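Local atomic coordinates of tRNA (adenine(22)-N(1))-methyltransferase (Bacillus subtilis, PDB entry 6Q56), a protein that methylates N1 of adenosine 22 in tRNA, using S-adenosyl-L-methionine as the methyl donor. Residues His128-Leu133 against Ile141-Leu146. The protein carries 2 engineered substitutions. Residues are numbered along the deposited sequence; the frame is centred on the assembly and turned at random.
Sequences HIREWL and IDEVIL. With NI (nickel (II) ion), chain E.
A single buried salt bridge, Arg130 to Glu143, joins helix 127-135 to strand 139-148, the outermost strand at the antiparallel end of the Rossmann-like methyltransferase sheet. The backbones stay well apart, 11.0 Å between CA of Arg130 and CA of Glu143, and the two side chains come from opposite directions and meet in the gap. Arg130 runs extended from CG to NE and presents the NE side of its guanidinium, so two nitrogens grip one oxygen: NE lies 2.7 Å from OE2 of Glu143, and NH2 of Arg130 is 3.0 Å from that same OE2. OE2 sits in the guanidinium plane, but the carboxylate is turned 90° to it. The bond from NE is the straighter (156°), while NH2 comes in from above the carboxylate plane. On Glu143, the chain beyond CG is extended, carrying the carboxylate out to Arg130. The pair is also held from helices after strand 151-159: NH1 of Arg130 bonds to the carbonyl O of Met176 (helix 172-178), OE1 of Glu143 accepts from the backbone N of Leu182 (helix 180-185), and Pro180 touches both side chains. A methionine in place of Arg130 would probably leave the buried Glu143 carboxylate without its countercharge and Met176 O without this donor. The pairing is likely to offset two buried opposite charges, and its bonds link helix 127-135 and strand 139-148 to helices 172-178 and 180-185.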
ATOM      1  N   HIS A 128       1.789   7.758  -4.050  1.00 32.18           N
ATOM      2  CA  HIS A 128       1.135   7.443  -5.312  1.00 32.27           C
ATOM      3  C   HIS A 128      -0.220   6.789  -5.067  1.00 34.71           C
ATOM      4  O   HIS A 128      -1.153   6.966  -5.834  1.00 28.74           O
ATOM      5  CB  HIS A 128       1.998   6.515  -6.163  1.00 24.14           C
ATOM      6  CG  HIS A 128       3.350   7.060  -6.487  1.00 37.54           C
ATOM      7  ND1 HIS A 128       3.535   8.218  -7.206  1.00 37.62           N
ATOM      8  CD2 HIS A 128       4.587   6.586  -6.217  1.00 35.96           C
ATOM      9  CE1 HIS A 128       4.826   8.444  -7.349  1.00 30.68           C
ATOM     10  NE2 HIS A 128       5.489   7.469  -6.757  1.00 45.43           N
ATOM     11  N   ILE A 129      -0.311   6.022  -3.991  1.00 33.71           N
ATOM     12  CA  ILE A 129      -1.538   5.340  -3.644  1.00 29.27           C
ATOM     13  C   ILE A 129      -2.554   6.327  -3.101  1.00 38.91           C
ATOM     14  O   ILE A 129      -3.722   6.267  -3.447  1.00 29.20           O
ATOM     15  CB  ILE A 129      -1.295   4.232  -2.610  1.00 30.07           C
ATOM     16  CG1 ILE A 129      -0.382   3.162  -3.193  1.00 30.66           C
ATOM     17  CG2 ILE A 129      -2.599   3.604  -2.180  1.00 30.24           C
ATOM     18  CD1 ILE A 129      -0.087   2.040  -2.237  1.00 31.53           C
ATOM     19  N   ARG A 130      -2.103   7.237  -2.248  1.00 29.94           N
ATOM     20  CA  ARG A 130      -2.994   8.226  -1.669  1.00 33.40           C
ATOM     21  C   ARG A 130      -3.557   9.144  -2.749  1.00 34.79           C
ATOM     22  O   ARG A 130      -4.725   9.495  -2.721  1.00 34.02           O
ATOM     23  CB  ARG A 130      -2.296   9.025  -0.575  1.00 30.10           C
ATOM     24  CG  ARG A 130      -1.982   8.202   0.659  1.00 28.02           C
ATOM     25  CD  ARG A 130      -1.462   9.051   1.802  1.00 36.62           C
ATOM     26  NE  ARG A 130      -0.885   8.239   2.860  1.00 33.02           N
ATOM     27  CZ  ARG A 130       0.383   7.857   2.899  1.00 33.98           C
ATOM     28  NH1 ARG A 130       1.215   8.212   1.941  1.00 35.87           N
ATOM     29  NH2 ARG A 130       0.815   7.118   3.896  1.00 34.54           N
ATOM     30  N   GLU A 131      -2.724   9.517  -3.705  1.00 29.21           N
ATOM     31  CA  GLU A 131      -3.170  10.378  -4.783  1.00 30.83           C
ATOM     32  C   GLU A 131      -4.234   9.663  -5.600  1.00 33.14           C
ATOM     33  O   GLU A 131      -5.235  10.250  -5.965  1.00 30.76           O
ATOM     34  CB  GLU A 131      -1.997  10.805  -5.659  1.00 31.84           C
ATOM     35  CG  GLU A 131      -1.081  11.812  -4.990  1.00 36.42           C
ATOM     36  CD  GLU A 131       0.068  12.247  -5.872  1.00 37.14           C
ATOM     37  OE1 GLU A 131       0.277  11.623  -6.914  1.00 40.86           O
ATOM     38  OE2 GLU A 131       0.763  13.210  -5.517  1.00 46.03           O
ATOM     39  N   TRP A 132      -4.012   8.386  -5.876  1.00 36.56           N
ATOM     40  CA  TRP A 132      -4.971   7.606  -6.637  1.00 34.83           C
ATOM     41  C   TRP A 132      -6.267   7.434  -5.855  1.00 30.06           C
ATOM     42  O   TRP A 132      -7.342   7.594  -6.397  1.00 34.77           O
ATOM     43  CB  TRP A 132      -4.402   6.242  -7.002  1.00 31.69           C
ATOM     44  CG  TRP A 132      -5.314   5.476  -7.862  1.00 32.34           C
ATOM     45  CD1 TRP A 132      -5.380   5.515  -9.212  1.00 33.05           C
ATOM     46  CD2 TRP A 132      -6.325   4.572  -7.435  1.00 31.09           C
ATOM     47  NE1 TRP A 132      -6.362   4.681  -9.660  1.00 37.65           N
ATOM     48  CE2 TRP A 132      -6.961   4.088  -8.584  1.00 33.09           C
ATOM     49  CE3 TRP A 132      -6.752   4.118  -6.191  1.00 32.95           C
ATOM     50  CZ2 TRP A 132      -7.996   3.175  -8.527  1.00 38.94           C
ATOM     51  CZ3 TRP A 132      -7.777   3.215  -6.138  1.00 36.75           C
ATOM     52  CH2 TRP A 132      -8.388   2.751  -7.296  1.00 35.09           C
ATOM     53  N   LEU A 133      -6.148   7.108  -4.578  1.00 24.84           N
ATOM     54  CA  LEU A 133      -7.308   6.917  -3.723  1.00 36.20           C
ATOM     55  C   LEU A 133      -8.178   8.163  -3.671  1.00 35.66           C
ATOM     56  O   LEU A 133      -9.393   8.091  -3.795  1.00 36.79           O
ATOM     57  CB  LEU A 133      -6.878   6.564  -2.303  1.00 30.56           C
ATOM     58  CG  LEU A 133      -6.335   5.167  -2.070  1.00 28.23           C
ATOM     59  CD1 LEU A 133      -5.930   5.026  -0.621  1.00 30.81           C
ATOM     60  CD2 LEU A 133      -7.354   4.114  -2.450  1.00 31.14           C
ATOM     61  N   ILE A 141      -9.373   4.818   5.864  1.00 28.08           N
ATOM     62  CA  ILE A 141      -9.972   4.594   7.161  1.00 29.90           C
ATOM     63  C   ILE A 141      -8.928   4.296   8.218  1.00 34.94           C
ATOM     64  O   ILE A 141      -9.213   4.359   9.400  1.00 34.74           O
ATOM     65  CB  ILE A 141     -11.045   3.503   7.121  1.00 34.79           C
ATOM     66  CG1 ILE A 141     -10.461   2.178   6.648  1.00 28.83           C
ATOM     67  CG2 ILE A 141     -12.172   3.938   6.208  1.00 40.77           C
ATOM     68  CD1 ILE A 141     -11.472   1.062   6.639  1.00 34.56           C
ATOM     69  N   ASP A 142      -7.713   3.984   7.790  1.00 35.43           N
ATOM     70  CA  ASP A 142      -6.630   3.727   8.727  1.00 31.71           C
ATOM     71  C   ASP A 142      -5.308   3.539   8.018  1.00 29.70           C
ATOM     72  O   ASP A 142      -5.253   3.177   6.853  1.00 32.25           O
ATOM     73  CB  ASP A 142      -6.911   2.522   9.622  1.00 31.29           C
ATOM     74  CG  ASP A 142      -6.060   2.524  10.891  1.00 36.56           C
ATOM     75  OD1 ASP A 142      -5.401   3.537  11.176  1.00 38.33           O
ATOM     76  OD2 ASP A 142      -6.051   1.515  11.608  1.00 38.61           O
ATOM     77  N   GLU A 143      -4.248   3.794   8.763  1.00 27.26           N
ATOM     78  CA  GLU A 143      -2.893   3.659   8.287  1.00 32.88           C
ATOM     79  C   GLU A 143      -2.028   3.199   9.429  1.00 30.78           C
ATOM     80  O   GLU A 143      -2.257   3.562  10.571  1.00 35.29           O
ATOM     81  CB  GLU A 143      -2.329   5.000   7.849  1.00 38.71           C
ATOM     82  CG  GLU A 143      -2.925   5.622   6.614  1.00 32.59           C
ATOM     83  CD  GLU A 143      -2.275   6.952   6.300  1.00 32.85           C
ATOM     84  OE1 GLU A 143      -2.145   7.781   7.213  1.00 30.98           O
ATOM     85  OE2 GLU A 143      -1.888   7.157   5.146  1.00 28.63           O
ATOM     86  N   VAL A 144      -1.018   2.412   9.115  1.00 32.06           N
ATOM     87  CA  VAL A 144      -0.077   1.963  10.112  1.00 36.28           C
ATOM     88  C   VAL A 144       1.302   1.993   9.488  1.00 31.64           C
ATOM     89  O   VAL A 144       1.463   1.732   8.307  1.00 29.34           O
ATOM     90  CB  VAL A 144      -0.375   0.543  10.635  1.00 32.94           C
ATOM     91  CG1 VAL A 144      -0.417  -0.454   9.505  1.00 40.37           C
ATOM     92  CG2 VAL A 144       0.685   0.115  11.627  1.00 44.02           C
ATOM     93  N   ILE A 145       2.296   2.326  10.288  1.00 33.76           N
ATOM     94  CA  ILE A 145       3.662   2.320   9.818  1.00 29.40           C
ATOM     95  C   ILE A 145       4.453   1.618  10.891  1.00 37.36           C
ATOM     96  O   ILE A 145       4.442   2.012  12.047  1.00 36.82           O
ATOM     97  CB  ILE A 145       4.258   3.703   9.532  1.00 30.69           C
ATOM     98  CG1 ILE A 145       5.638   3.516   8.901  1.00 29.95           C
ATOM     99  CG2 ILE A 145       4.364   4.517  10.803  1.00 30.16           C
ATOM    100  CD1 ILE A 145       6.256   4.759   8.317  1.00 31.72           C
ATOM    101  N   LEU A 146       5.125   0.556  10.491  1.00 35.52           N
ATOM    102  CA  LEU A 146       5.911  -0.233  11.403  1.00 37.98           C
ATOM    103  C   LEU A 146       7.203  -0.607  10.734  1.00 38.86           C
ATOM    104  O   LEU A 146       7.374  -0.390   9.547  1.00 39.26           O
ATOM    105  CB  LEU A 146       5.146  -1.505  11.749  1.00 39.05           C
ATOM    106  CG  LEU A 146       3.763  -1.284  12.349  1.00 52.68           C
ATOM    107  CD1 LEU A 146       2.893  -2.516  12.201  1.00 61.49           C
ATOM    108  CD2 LEU A 146       3.865  -0.870  13.805  1.00 46.46           C
TER
HETATM  109 NI    NI E 301       7.265   6.684  -6.655  1.00 57.20          NI
HETATM  110  O   HOH W   1       7.877   8.216  -7.575  1.00 69.11           O